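Local coordinates for protein GTP cyclohydrolase 1 type 2 homolog (Escherichia coli, Escherichia coli O157:H7, PDB 1NMO) that is of unknown function but binds two iron ions in each subunit of a ring-shaped hexamer and may take part in degrading radiation-damaged nucleotides, at residues 44-53 with 82-93; 1-9 with 25-35. All blocks are in the same frame, centred on the assembly; numbering follows the deposited sequence.

Overall arrangement
Contact 1 (44-53 with 82-93) and contact 2 (1-9 with 25-35) have centres about 15 Å apart and meet through neighbouring antiparallel strands, 92-95 and 26-29, of one mixed sheet. The strands pair with a classic beta bulge, Q28 and V29 both facing L93, through probable hydrogen bonds from Q28 N to L93 O (2.6 Å) and from L93 N to V29 O (2.8 Å). N92 adds a side-chain link, since its amide bonds to N3, G31 and K32 of contact 2. Neither contact coordinates the dinuclear iron site, but each has an end near it: the side chain of A44 is about 12 Å from a bound iron ion and that of N25 about 10 Å.

Contact 1 of 2, residues 44-53 with 82-93; sequences ASQALLDEAV and RLKTLLANDINL
The guanidinium of R82 lies across the turn that starts helix 46-53, with A44 O over one of its faces, 3.6 Å from NH1, and S45 CA 3.4 Å from NH2. Its chain is extended from CG to NE, which carries the group past the start of helix 46-53 to E205 of the second subunit. The carboxylate of E205 in that neighbouring subunit forms a salt bridge with R82 NH2 and accepts from Q46 N, tying this corner to the subunit interface. S45 caps the same helix end by accepting from L48 N.

One side-chain hydrogen bond joins the segments: Q46 NE2 donates to T85 OG1 at 3.0 Å. A bend at chi2 (68°) folds the Q46 chain so that its amide can also meet D50 OD1, 3.0 Å from NE2 and almost linear at 178°. With both acceptors in the amide plane, the rotation of the amide is fixed; T85 OG1 is held in turn by N81 O.

Farther along, V53 CG2 enters a notch made by T85, N89 and I91. It is 3.3 Å from N89 ND2 and 3.7 Å from I91 CD1, while N89 ND2 donates to T85 O and so keeps its amide beside the valine. On the inner side, L49 and L86 cross at about a right angle, with L49 CD1 and L86 CD2 3.9 Å apart, and A44 CB rests on the methyls of L93.

The axes of segments 46-53 and 82-88 run nearly parallel, 20° apart and 10.0 Å at closest approach. A Schellman motif at D90 ends helix 78-88, after which the chain turns into strand 92-95. Both helices pack on the same sheet: L48 and A52 touch strands 37-41 and 59-62, and L83 touches strand 26-29.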
ATOM      1  N   ALA A  44     -12.692  14.035  27.705  1.00 10.99           N
ATOM      2  CA  ALA A  44     -11.656  13.944  28.734  1.00 12.05           C
ATOM      3  C   ALA A  44     -10.913  12.588  28.705  1.00 12.47           C
ATOM      4  O   ALA A  44     -10.922  11.857  29.679  1.00 12.51           O
ATOM      5  CB  ALA A  44     -12.300  14.185  30.146  1.00 11.27           C
ATOM      6  N   SER A  45     -10.288  12.273  27.576  1.00 11.02           N
ATOM      7  CA  SER A  45      -9.540  11.059  27.404  1.00 11.41           C
ATOM      8  C   SER A  45      -8.209  11.165  28.123  1.00 11.29           C
ATOM      9  O   SER A  45      -7.775  12.241  28.482  1.00  9.17           O
ATOM     10  CB  SER A  45      -9.241  10.861  25.909  1.00 12.04           C
ATOM     11  OG  SER A  45      -8.494  12.038  25.486  1.00 14.36           O
ATOM     12  N   GLN A  46      -7.535  10.031  28.318  1.00 12.24           N
ATOM     13  CA  GLN A  46      -6.234  10.082  28.969  1.00 12.94           C
ATOM     14  C   GLN A  46      -5.333  10.999  28.160  1.00 13.38           C
ATOM     15  O   GLN A  46      -4.514  11.716  28.719  1.00 15.45           O
ATOM     16  CB  GLN A  46      -5.589   8.713  28.919  1.00 14.54           C
ATOM     17  CG  GLN A  46      -4.294   8.653  29.773  1.00 14.33           C
ATOM     18  CD  GLN A  46      -4.666   8.772  31.217  1.00 15.79           C
ATOM     19  OE1 GLN A  46      -5.569   8.026  31.671  1.00 15.04           O
ATOM     20  NE2 GLN A  46      -4.028   9.694  31.960  1.00 15.04           N
ATOM     21  N   ALA A  47      -5.453  10.977  26.826  1.00 13.21           N
ATOM     22  CA  ALA A  47      -4.574  11.790  25.987  1.00 12.97           C
ATOM     23  C   ALA A  47      -4.702  13.281  26.235  1.00 12.17           C
ATOM     24  O   ALA A  47      -3.707  13.969  26.220  1.00 15.39           O
ATOM     25  CB  ALA A  47      -4.797  11.452  24.487  1.00 12.82           C
ATOM     26  N   LEU A  48      -5.890  13.790  26.498  1.00 11.59           N
ATOM     27  CA  LEU A  48      -6.105  15.245  26.779  1.00 11.84           C
ATOM     28  C   LEU A  48      -5.567  15.529  28.129  1.00 11.91           C
ATOM     29  O   LEU A  48      -4.942  16.566  28.424  1.00 13.08           O
ATOM     30  CB  LEU A  48      -7.588  15.599  26.892  1.00  7.97           C
ATOM     31  CG  LEU A  48      -8.303  16.735  26.202  1.00 10.37           C
ATOM     32  CD1 LEU A  48      -9.377  17.410  27.095  1.00  6.45           C
ATOM     33  CD2 LEU A  48      -7.298  17.670  25.647  1.00  8.24           C
ATOM     34  N   LEU A  49      -5.864  14.622  29.026  1.00 12.08           N
ATOM     35  CA  LEU A  49      -5.409  14.797  30.423  1.00 11.50           C
ATOM     36  C   LEU A  49      -3.888  14.819  30.491  1.00 12.48           C
ATOM     37  O   LEU A  49      -3.276  15.529  31.279  1.00 15.13           O
ATOM     38  CB  LEU A  49      -5.976  13.637  31.181  1.00 10.86           C
ATOM     39  CG  LEU A  49      -7.181  13.845  32.081  1.00 10.71           C
ATOM     40  CD1 LEU A  49      -8.078  14.917  31.685  1.00  8.31           C
ATOM     41  CD2 LEU A  49      -7.833  12.542  32.273  1.00  8.87           C
ATOM     42  N   ASP A  50      -3.237  14.010  29.687  1.00 13.06           N
ATOM     43  CA  ASP A  50      -1.788  14.073  29.743  1.00 14.92           C
ATOM     44  C   ASP A  50      -1.376  15.455  29.150  1.00 15.27           C
ATOM     45  O   ASP A  50      -0.408  16.093  29.591  1.00 14.82           O
ATOM     46  CB  ASP A  50      -1.149  12.929  28.926  1.00 14.86           C
ATOM     47  CG  ASP A  50      -1.538  11.534  29.436  1.00 15.85           C
ATOM     48  OD1 ASP A  50      -1.861  11.364  30.662  1.00 17.28           O
ATOM     49  OD2 ASP A  50      -1.464  10.600  28.608  1.00 16.34           O
ATOM     50  N   GLU A  51      -2.066  15.921  28.125  1.00 15.48           N
ATOM     51  CA  GLU A  51      -1.644  17.211  27.605  1.00 16.03           C
ATOM     52  C   GLU A  51      -1.893  18.279  28.631  1.00 16.54           C
ATOM     53  O   GLU A  51      -1.110  19.240  28.669  1.00 18.43           O
ATOM     54  CB  GLU A  51      -2.353  17.608  26.338  1.00 15.60           C
ATOM     55  CG  GLU A  51      -1.672  17.084  25.080  1.00 19.28           C
ATOM     56  CD  GLU A  51      -0.328  17.760  24.794  1.00 19.79           C
ATOM     57  OE1 GLU A  51      -0.292  18.964  24.512  1.00 19.92           O
ATOM     58  OE2 GLU A  51       0.708  17.079  24.856  1.00 22.16           O
ATOM     59  N   ALA A  52      -2.951  18.166  29.448  1.00 15.00           N
ATOM     60  CA  ALA A  52      -3.190  19.197  30.457  1.00 15.71           C
ATOM     61  C   ALA A  52      -2.150  19.199  31.560  1.00 17.01           C
ATOM     62  O   ALA A  52      -1.900  20.221  32.227  1.00 17.19           O
ATOM     63  CB  ALA A  52      -4.521  19.005  31.099  1.00 16.17           C
ATOM     64  N   VAL A  53      -1.588  18.012  31.823  1.00 17.93           N
ATOM     65  CA  VAL A  53      -0.601  17.903  32.876  1.00 16.10           C
ATOM     66  C   VAL A  53       0.715  18.516  32.284  1.00 16.70           C
ATOM     67  O   VAL A  53       1.392  19.271  32.926  1.00 16.05           O
ATOM     68  CB  VAL A  53      -0.444  16.368  33.287  1.00 16.11           C
ATOM     69  CG1 VAL A  53       0.917  16.127  33.987  1.00 15.78           C
ATOM     70  CG2 VAL A  53      -1.522  15.977  34.283  1.00 14.50           C
ATOM     71  N   ARG A  82      -7.495   7.992  34.650  1.00 12.33           N
ATOM     72  CA  ARG A  82      -7.951   9.315  34.374  1.00 11.90           C
ATOM     73  C   ARG A  82      -8.160  10.143  35.625  1.00 12.00           C
ATOM     74  O   ARG A  82      -7.830  11.331  35.672  1.00  9.92           O
ATOM     75  CB  ARG A  82      -9.238   9.200  33.616  1.00 10.77           C
ATOM     76  CG  ARG A  82      -9.099   8.709  32.285  1.00 10.21           C
ATOM     77  CD  ARG A  82     -10.527   8.318  31.742  1.00 10.73           C
ATOM     78  NE  ARG A  82     -10.314   8.036  30.311  1.00 10.92           N
ATOM     79  CZ  ARG A  82     -11.219   8.164  29.372  1.00  9.08           C
ATOM     80  NH1 ARG A  82     -12.441   8.546  29.686  1.00  9.70           N
ATOM     81  NH2 ARG A  82     -10.861   7.972  28.102  1.00 10.08           N
ATOM     82  N   LEU A  83      -8.758   9.515  36.644  1.00 12.02           N
ATOM     83  CA  LEU A  83      -9.053  10.199  37.874  1.00 12.03           C
ATOM     84  C   LEU A  83      -7.767  10.353  38.710  1.00 12.64           C
ATOM     85  O   LEU A  83      -7.648  11.321  39.509  1.00 13.90           O
ATOM     86  CB  LEU A  83     -10.140   9.423  38.656  1.00 11.64           C
ATOM     87  CG  LEU A  83     -11.502   9.425  38.007  1.00 11.88           C
ATOM     88  CD1 LEU A  83     -12.467   8.539  38.717  1.00 10.73           C
ATOM     89  CD2 LEU A  83     -11.963  10.850  37.973  1.00 11.42           C
ATOM     90  N   LYS A  84      -6.808   9.432  38.567  1.00 11.96           N
ATOM     91  CA  LYS A  84      -5.590   9.599  39.332  1.00 11.71           C
ATOM     92  C   LYS A  84      -4.935  10.779  38.683  1.00 14.18           C
ATOM     93  O   LYS A  84      -4.431  11.674  39.355  1.00 15.32           O
ATOM     94  CB  LYS A  84      -4.604   8.451  39.156  1.00 11.31           C
ATOM     95  CG  LYS A  84      -3.303   8.651  40.010  1.00 10.42           C
ATOM     96  CD  LYS A  84      -2.288   7.498  39.835  1.00 10.96           C
ATOM     97  CE  LYS A  84      -0.992   7.763  40.609  1.00 14.18           C
ATOM     98  NZ  LYS A  84       0.082   6.685  40.315  1.00 16.45           N
ATOM     99  N   THR A  85      -4.915  10.807  37.360  1.00 14.31           N
ATOM    100  CA  THR A  85      -4.216  11.912  36.734  1.00 14.60           C
ATOM    101  C   THR A  85      -4.806  13.288  37.157  1.00 15.13           C
ATOM    102  O   THR A  85      -4.078  14.252  37.422  1.00 16.84           O
ATOM    103  CB  THR A  85      -4.291  11.783  35.240  1.00 13.51           C
ATOM    104  OG1 THR A  85      -3.632  10.577  34.818  1.00 14.15           O
ATOM    105  CG2 THR A  85      -3.577  12.972  34.630  1.00 14.59           C
ATOM    106  N   LEU A  86      -6.119  13.396  37.212  1.00 13.90           N
ATOM    107  CA  LEU A  86      -6.761  14.656  37.603  1.00 13.53           C
ATOM    108  C   LEU A  86      -6.563  14.900  39.095  1.00 14.64           C
ATOM    109  O   LEU A  86      -6.117  15.992  39.537  1.00 16.23           O
ATOM    110  CB  LEU A  86      -8.307  14.576  37.342  1.00  8.73           C
ATOM    111  CG  LEU A  86      -8.816  14.579  35.884  1.00  7.43           C
ATOM    112  CD1 LEU A  86     -10.223  14.029  35.731  1.00  1.11           C
ATOM    113  CD2 LEU A  86      -8.729  15.986  35.368  1.00  5.74           C
ATOM    114  N   LEU A  87      -6.896  13.892  39.909  1.00 14.90           N
ATOM    115  CA  LEU A  87      -6.850  14.159  41.342  1.00 15.30           C
ATOM    116  C   LEU A  87      -5.488  14.348  41.841  1.00 15.24           C
ATOM    117  O   LEU A  87      -5.272  15.273  42.582  1.00 16.26           O
ATOM    118  CB  LEU A  87      -7.531  13.063  42.159  1.00 14.63           C
ATOM    119  CG  LEU A  87      -9.015  13.085  41.928  1.00 14.64           C
ATOM    120  CD1 LEU A  87      -9.539  11.668  41.970  1.00 15.44           C
ATOM    121  CD2 LEU A  87      -9.650  13.895  43.016  1.00 14.50           C
ATOM    122  N   ALA A  88      -4.539  13.524  41.413  1.00 14.54           N
ATOM    123  CA  ALA A  88      -3.203  13.710  41.989  1.00 15.63           C
ATOM    124  C   ALA A  88      -2.531  15.016  41.566  1.00 16.65           C
ATOM    125  O   ALA A  88      -1.553  15.458  42.199  1.00 17.51           O
ATOM    126  CB  ALA A  88      -2.293  12.528  41.653  1.00 10.43           C
ATOM    127  N   ASN A  89      -3.031  15.652  40.495  1.00 17.54           N
ATOM    128  CA  ASN A  89      -2.397  16.911  40.026  1.00 17.12           C
ATOM    129  C   ASN A  89      -3.324  18.118  40.316  1.00 17.60           C
ATOM    130  O   ASN A  89      -3.074  19.214  39.862  1.00 18.45           O
ATOM    131  CB  ASN A  89      -2.097  16.785  38.519  1.00 15.95           C
ATOM    132  CG  ASN A  89      -1.036  15.780  38.244  1.00 17.67           C
ATOM    133  OD1 ASN A  89       0.036  15.888  38.828  1.00 20.34           O
ATOM    134  ND2 ASN A  89      -1.300  14.789  37.397  1.00 15.59           N
ATOM    135  N   ASP A  90      -4.380  17.893  41.086  1.00 17.78           N
ATOM    136  CA  ASP A  90      -5.333  18.939  41.482  1.00 16.61           C
ATOM    137  C   ASP A  90      -5.912  19.654  40.306  1.00 15.13           C
ATOM    138  O   ASP A  90      -6.120  20.871  40.342  1.00 14.51           O
ATOM    139  CB  ASP A  90      -4.693  19.973  42.368  1.00 18.62           C
ATOM    140  CG  ASP A  90      -4.138  19.386  43.618  1.00 20.04           C
ATOM    141  OD1 ASP A  90      -4.912  18.690  44.321  1.00 20.57           O
ATOM    142  OD2 ASP A  90      -2.910  19.632  43.889  1.00 21.59           O
ATOM    143  N   ILE A  91      -6.168  18.914  39.249  1.00 14.18           N
ATOM    144  CA  ILE A  91      -6.741  19.532  38.071  1.00 13.84           C
ATOM    145  C   ILE A  91      -8.281  19.437  38.141  1.00 13.38           C
ATOM    146  O   ILE A  91      -8.794  18.347  38.328  1.00 14.50           O
ATOM    147  CB  ILE A  91      -6.253  18.806  36.808  1.00 11.96           C
ATOM    148  CG1 ILE A  91      -4.770  18.997  36.584  1.00 14.17           C
ATOM    149  CG2 ILE A  91      -6.976  19.310  35.606  1.00 14.26           C
ATOM    150  CD1 ILE A  91      -4.262  18.297  35.319  1.00  9.61           C
ATOM    151  N   ASN A  92      -9.005  20.563  38.053  1.00 12.87           N
ATOM    152  CA  ASN A  92     -10.494  20.549  37.960  1.00 13.31           C
ATOM    153  C   ASN A  92     -11.046  19.979  36.600  1.00 13.10           C
ATOM    154  O   ASN A  92     -10.625  20.418  35.518  1.00 14.36           O
ATOM    155  CB  ASN A  92     -11.054  21.982  38.090  1.00 12.53           C
ATOM    156  CG  ASN A  92     -10.712  22.601  39.413  1.00 11.97           C
ATOM    157  OD1 ASN A  92     -11.489  22.533  40.363  1.00 12.52           O
ATOM    158  ND2 ASN A  92      -9.504  23.146  39.520  1.00 12.37           N
ATOM    159  N   LEU A  93     -11.958  19.011  36.596  1.00 12.42           N
ATOM    160  CA  LEU A  93     -12.508  18.624  35.272  1.00 11.40           C
ATOM    161  C   LEU A  93     -13.924  19.140  35.233  1.00 12.45           C
ATOM    162  O   LEU A  93     -14.705  18.856  36.155  1.00 14.21           O
ATOM    163  CB  LEU A  93     -12.639  17.123  35.070  1.00 10.48           C
ATOM    164  CG  LEU A  93     -13.445  16.698  33.827  1.00  9.49           C
ATOM    165  CD1 LEU A  93     -12.560  16.963  32.619  1.00  7.89           C
ATOM    166  CD2 LEU A  93     -13.772  15.192  33.839  1.00  8.78           C
TER

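Contact 2 of 2, residues 1-9 with 25-35; sequences MKNTELEQL and NGLQVEGKETV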
HETATM    1  N   MSE A   1      -9.558  33.029  38.796  1.00 27.16           N
HETATM    2  CA  MSE A   1     -11.015  32.888  39.101  1.00 26.74           C
HETATM    3  C   MSE A   1     -11.151  31.616  39.930  1.00 25.41           C
HETATM    4  O   MSE A   1     -10.342  30.706  39.789  1.00 25.49           O
HETATM    5  CB  MSE A   1     -11.770  32.744  37.777  1.00 29.02           C
HETATM    6  CG  MSE A   1     -13.227  32.755  37.930  1.00 33.75           C
HETATM    7 SE   MSE A   1     -14.207  32.628  36.233  1.00 43.35          SE
HETATM    8  CE  MSE A   1     -13.288  34.072  35.216  1.00 37.41           C
ATOM      9  N   LYS A   2     -12.163  31.537  40.788  1.00 24.33           N
ATOM     10  CA  LYS A   2     -12.358  30.345  41.622  1.00 22.85           C
ATOM     11  C   LYS A   2     -13.035  29.236  40.869  1.00 21.02           C
ATOM     12  O   LYS A   2     -14.051  29.500  40.242  1.00 21.19           O
ATOM     13  CB  LYS A   2     -13.249  30.674  42.837  1.00 24.37           C
ATOM     14  CG  LYS A   2     -12.658  31.688  43.845  1.00 26.64           C
ATOM     15  CD  LYS A   2     -13.469  31.629  45.186  1.00 28.46           C
ATOM     16  CE  LYS A   2     -13.194  32.856  46.078  1.00 26.87           C
ATOM     17  NZ  LYS A   2     -11.785  32.852  46.550  1.00 29.18           N
ATOM     18  N   ASN A   3     -12.569  27.990  41.003  1.00 18.47           N
ATOM     19  CA  ASN A   3     -13.224  26.933  40.272  1.00 18.49           C
ATOM     20  C   ASN A   3     -14.762  26.988  40.321  1.00 18.01           C
ATOM     21  O   ASN A   3     -15.418  26.699  39.330  1.00 17.12           O
ATOM     22  CB  ASN A   3     -12.740  25.558  40.733  1.00 17.71           C
ATOM     23  CG  ASN A   3     -12.765  25.411  42.256  1.00 18.21           C
ATOM     24  OD1 ASN A   3     -13.107  26.349  42.938  1.00 21.25           O
ATOM     25  ND2 ASN A   3     -12.371  24.259  42.771  1.00 15.38           N
ATOM     26  N   THR A   4     -15.358  27.408  41.439  1.00 18.80           N
ATOM     27  CA  THR A   4     -16.842  27.402  41.499  1.00 18.35           C
ATOM     28  C   THR A   4     -17.490  28.587  40.770  1.00 18.42           C
ATOM     29  O   THR A   4     -18.666  28.542  40.406  1.00 18.57           O
ATOM     30  CB  THR A   4     -17.283  27.444  42.901  1.00 19.08           C
ATOM     31  OG1 THR A   4     -16.539  28.499  43.529  1.00 22.50           O
ATOM     32  CG2 THR A   4     -17.035  26.080  43.615  1.00 16.54           C
ATOM     33  N   GLU A   5     -16.720  29.654  40.604  1.00 17.74           N
ATOM     34  CA  GLU A   5     -17.148  30.851  39.913  1.00 17.18           C
ATOM     35  C   GLU A   5     -17.110  30.499  38.472  1.00 16.23           C
ATOM     36  O   GLU A   5     -18.041  30.759  37.785  1.00 18.23           O
ATOM     37  CB  GLU A   5     -16.148  31.987  40.124  1.00 18.63           C
ATOM     38  CG  GLU A   5     -16.640  32.977  41.129  1.00 22.08           C
ATOM     39  CD  GLU A   5     -15.509  33.678  41.880  1.00 22.00           C
ATOM     40  OE1 GLU A   5     -14.367  33.876  41.362  1.00 24.02           O
ATOM     41  OE2 GLU A   5     -15.792  34.071  43.011  1.00 25.54           O
ATOM     42  N   LEU A   6     -16.028  29.887  37.988  1.00 15.28           N
ATOM     43  CA  LEU A   6     -16.011  29.529  36.576  1.00 14.40           C
ATOM     44  C   LEU A   6     -17.109  28.496  36.291  1.00 15.75           C
ATOM     45  O   LEU A   6     -17.639  28.469  35.212  1.00 17.02           O
ATOM     46  CB  LEU A   6     -14.639  29.006  36.168  1.00 12.99           C
ATOM     47  CG  LEU A   6     -14.396  28.285  34.814  1.00 14.17           C
ATOM     48  CD1 LEU A   6     -14.770  29.253  33.633  1.00 13.29           C
ATOM     49  CD2 LEU A   6     -12.935  27.826  34.688  1.00  9.98           C
ATOM     50  N   GLU A   7     -17.525  27.667  37.241  1.00 17.00           N
ATOM     51  CA  GLU A   7     -18.555  26.719  36.888  1.00 18.52           C
ATOM     52  C   GLU A   7     -19.823  27.551  36.750  1.00 20.59           C
ATOM     53  O   GLU A   7     -20.592  27.443  35.751  1.00 21.59           O
ATOM     54  CB  GLU A   7     -18.725  25.652  37.985  1.00 18.54           C
ATOM     55  CG  GLU A   7     -20.017  24.810  37.866  1.00 18.43           C
ATOM     56  CD  GLU A   7     -20.181  23.872  39.077  1.00 20.28           C
ATOM     57  OE1 GLU A   7     -19.977  24.370  40.199  1.00 20.11           O
ATOM     58  OE2 GLU A   7     -20.496  22.652  38.931  1.00 22.17           O
ATOM     59  N   GLN A   8     -20.088  28.381  37.753  1.00 20.60           N
ATOM     60  CA  GLN A   8     -21.298  29.253  37.685  1.00 21.28           C
ATOM     61  C   GLN A   8     -21.310  30.140  36.394  1.00 19.83           C
ATOM     62  O   GLN A   8     -22.360  30.392  35.759  1.00 19.97           O
ATOM     63  CB  GLN A   8     -21.380  30.200  38.914  1.00 21.45           C
ATOM     64  CG  GLN A   8     -22.527  31.252  38.768  1.00 23.89           C
ATOM     65  CD  GLN A   8     -22.433  32.438  39.751  1.00 26.51           C
ATOM     66  OE1 GLN A   8     -21.326  32.916  40.133  1.00 29.10           O
ATOM     67  NE2 GLN A   8     -23.595  32.939  40.146  1.00 26.91           N
ATOM     68  N   LEU A   9     -20.141  30.583  35.984  1.00 18.02           N
ATOM     69  CA  LEU A   9     -20.101  31.438  34.791  1.00 17.96           C
ATOM     70  C   LEU A   9     -20.597  30.726  33.497  1.00 17.45           C
ATOM     71  O   LEU A   9     -21.397  31.267  32.710  1.00 18.48           O
ATOM     72  CB  LEU A   9     -18.673  31.944  34.607  1.00 15.90           C
ATOM     73  CG  LEU A   9     -18.578  32.776  33.332  1.00 16.51           C
ATOM     74  CD1 LEU A   9     -19.401  34.120  33.481  1.00 19.67           C
ATOM     75  CD2 LEU A   9     -17.176  33.088  33.080  1.00 16.57           C
ATOM     76  N   ASN A  25     -23.703  18.162  34.501  1.00 19.69           N
ATOM     77  CA  ASN A  25     -23.005  19.238  33.805  1.00 19.39           C
ATOM     78  C   ASN A  25     -22.347  20.187  34.887  1.00 19.09           C
ATOM     79  O   ASN A  25     -22.881  20.348  36.014  1.00 19.44           O
ATOM     80  CB  ASN A  25     -23.986  19.969  32.864  1.00 16.75           C
ATOM     81  CG  ASN A  25     -24.374  19.137  31.667  1.00 17.25           C
ATOM     82  OD1 ASN A  25     -23.476  18.671  30.886  1.00 15.41           O
ATOM     83  ND2 ASN A  25     -25.735  18.949  31.451  1.00 14.38           N
ATOM     84  N   GLY A  26     -21.174  20.768  34.563  1.00 18.43           N
ATOM     85  CA  GLY A  26     -20.497  21.655  35.508  1.00 17.10           C
ATOM     86  C   GLY A  26     -19.168  21.077  35.988  1.00 17.28           C
ATOM     87  O   GLY A  26     -18.477  20.391  35.201  1.00 16.49           O
ATOM     88  N   LEU A  27     -18.817  21.315  37.267  1.00 16.47           N
ATOM     89  CA  LEU A  27     -17.540  20.790  37.841  1.00 16.18           C
ATOM     90  C   LEU A  27     -17.718  19.278  38.003  1.00 15.64           C
ATOM     91  O   LEU A  27     -18.559  18.882  38.803  1.00 15.79           O
ATOM     92  CB  LEU A  27     -17.341  21.311  39.261  1.00 15.02           C
ATOM     93  CG  LEU A  27     -16.002  21.953  39.503  1.00 17.27           C
ATOM     94  CD1 LEU A  27     -15.748  21.988  40.978  1.00 15.35           C
ATOM     95  CD2 LEU A  27     -14.919  21.258  38.776  1.00 14.01           C
ATOM     96  N   GLN A  28     -16.990  18.422  37.315  1.00 14.35           N
ATOM     97  CA  GLN A  28     -17.259  17.019  37.613  1.00 15.69           C
ATOM     98  C   GLN A  28     -16.185  16.447  38.550  1.00 16.61           C
ATOM     99  O   GLN A  28     -16.404  15.446  39.234  1.00 16.62           O
ATOM    100  CB  GLN A  28     -17.300  16.191  36.340  1.00 15.30           C
ATOM    101  CG  GLN A  28     -18.361  16.677  35.340  1.00 16.77           C
ATOM    102  CD  GLN A  28     -18.424  15.718  34.169  1.00 17.97           C
ATOM    103  OE1 GLN A  28     -17.539  14.856  34.016  1.00 16.67           O
ATOM    104  NE2 GLN A  28     -19.458  15.846  33.342  1.00 17.35           N
ATOM    105  N   VAL A  29     -15.011  17.053  38.598  1.00 16.37           N
ATOM    106  CA  VAL A  29     -13.992  16.482  39.497  1.00 17.19           C
ATOM    107  C   VAL A  29     -13.325  17.716  40.009  1.00 17.95           C
ATOM    108  O   VAL A  29     -12.706  18.443  39.256  1.00 19.32           O
ATOM    109  CB  VAL A  29     -12.973  15.591  38.747  1.00 15.64           C
ATOM    110  CG1 VAL A  29     -12.035  14.915  39.770  1.00 14.71           C
ATOM    111  CG2 VAL A  29     -13.744  14.498  37.896  1.00 15.45           C
ATOM    112  N   GLU A  30     -13.506  17.992  41.287  1.00 17.93           N
ATOM    113  CA  GLU A  30     -12.910  19.170  41.897  1.00 18.00           C
ATOM    114  C   GLU A  30     -11.398  19.064  42.051  1.00 18.88           C
ATOM    115  O   GLU A  30     -10.875  18.001  42.366  1.00 17.10           O
ATOM    116  CB  GLU A  30     -13.509  19.365  43.270  1.00 17.78           C
ATOM    117  CG  GLU A  30     -13.352  20.697  43.828  1.00 18.62           C
ATOM    118  CD  GLU A  30     -13.754  20.714  45.289  1.00 21.83           C
ATOM    119  OE1 GLU A  30     -14.515  19.779  45.720  1.00 21.48           O
ATOM    120  OE2 GLU A  30     -13.310  21.660  46.000  1.00 20.45           O
ATOM    121  N   GLY A  31     -10.727  20.214  41.862  1.00 20.26           N
ATOM    122  CA  GLY A  31      -9.280  20.347  42.000  1.00 18.64           C
ATOM    123  C   GLY A  31      -8.909  21.657  42.723  1.00 18.52           C
ATOM    124  O   GLY A  31      -9.647  22.081  43.634  1.00 17.19           O
ATOM    125  N   LYS A  32      -7.747  22.265  42.383  1.00 18.28           N
ATOM    126  CA  LYS A  32      -7.284  23.493  43.056  1.00 17.84           C
ATOM    127  C   LYS A  32      -8.321  24.589  42.889  1.00 19.12           C
ATOM    128  O   LYS A  32      -8.941  24.770  41.831  1.00 17.62           O
ATOM    129  CB  LYS A  32      -5.946  23.955  42.509  1.00 15.81           C
ATOM    130  CG  LYS A  32      -6.036  24.119  41.053  1.00 16.93           C
ATOM    131  CD  LYS A  32      -4.794  24.717  40.389  1.00 18.07           C
ATOM    132  CE  LYS A  32      -3.495  24.016  40.747  1.00 19.95           C
ATOM    133  NZ  LYS A  32      -2.726  23.834  39.466  1.00 17.82           N
ATOM    134  N   GLU A  33      -8.522  25.346  43.957  1.00 20.45           N
ATOM    135  CA  GLU A  33      -9.564  26.381  43.913  1.00 22.83           C
ATOM    136  C   GLU A  33      -9.310  27.479  42.860  1.00 21.62           C
ATOM    137  O   GLU A  33     -10.226  27.915  42.162  1.00 22.69           O
ATOM    138  CB  GLU A  33      -9.727  26.993  45.322  1.00 23.59           C
ATOM    139  CG  GLU A  33     -10.454  28.300  45.317  1.00 26.58           C
ATOM    140  CD  GLU A  33     -10.897  28.653  46.696  1.00 30.05           C
ATOM    141  OE1 GLU A  33     -11.823  27.928  47.199  1.00 31.19           O
ATOM    142  OE2 GLU A  33     -10.327  29.615  47.278  1.00 29.98           O
ATOM    143  N   THR A  34      -8.070  27.903  42.746  1.00 20.48           N
ATOM    144  CA  THR A  34      -7.708  28.954  41.807  1.00 21.98           C
ATOM    145  C   THR A  34      -7.382  28.444  40.413  1.00 20.93           C
ATOM    146  O   THR A  34      -6.346  27.771  40.216  1.00 21.92           O
ATOM    147  CB  THR A  34      -6.493  29.723  42.390  1.00 22.06           C
ATOM    148  OG1 THR A  34      -6.839  30.110  43.736  1.00 24.13           O
ATOM    149  CG2 THR A  34      -6.170  30.973  41.577  1.00 21.27           C
ATOM    150  N   VAL A  35      -8.236  28.771  39.456  1.00 18.71           N
ATOM    151  CA  VAL A  35      -8.039  28.348  38.058  1.00 18.91           C
ATOM    152  C   VAL A  35      -7.633  29.502  37.141  1.00 19.31           C
ATOM    153  O   VAL A  35      -8.352  30.505  37.032  1.00 21.55           O
ATOM    154  CB  VAL A  35      -9.342  27.745  37.476  1.00 18.86           C
ATOM    155  CG1 VAL A  35      -9.197  27.660  35.947  1.00 20.14           C
ATOM    156  CG2 VAL A  35      -9.616  26.335  38.063  1.00 17.71           C
TER
HETATM  157  O   HOH W   1     -11.119  23.357  45.566  1.00 21.57           O
HETATM  158  O   HOH W   2     -23.379  22.681  37.633  1.00 25.87           O
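E7 OE2 is gripped by two donors: L27 N, 2.7 Å away in a nearly straight bond (175°), and a water that also donates to N25 O. L27 N reaches this oxygen from above the carboxylate plane. With CG anti to the E7 backbone N (chi1 166°), the extended side chain carries its carboxylate from helix 3-9 to the backbone of L27.

At the helix start, the backbones pair through a single beta bridge between K2 and T34. N3 N donates to E33 O at 2.6 Å, and V35 N to M1 O at 2.9 Å; the return bond from M1 N to V35 O is weak. K2 and E33 lie side by side, pointing the same way, in a long salt bridge of 3.6 Å between NZ and OE2.

N3 ND2 bonds to N92 OD1 of the adjoining strand and to a second water, which donates to G31 O and E30 OE2. L6 CD2 meets V35 CG1 at 3.9 Å, the two side chains crossing at about a right angle.

Between these two segments the one apolar side-chain pair is L6 with V35, so the join of the amino terminus to residues 25-35 rests chiefly on hydrogen bonds, most of them to backbone atoms.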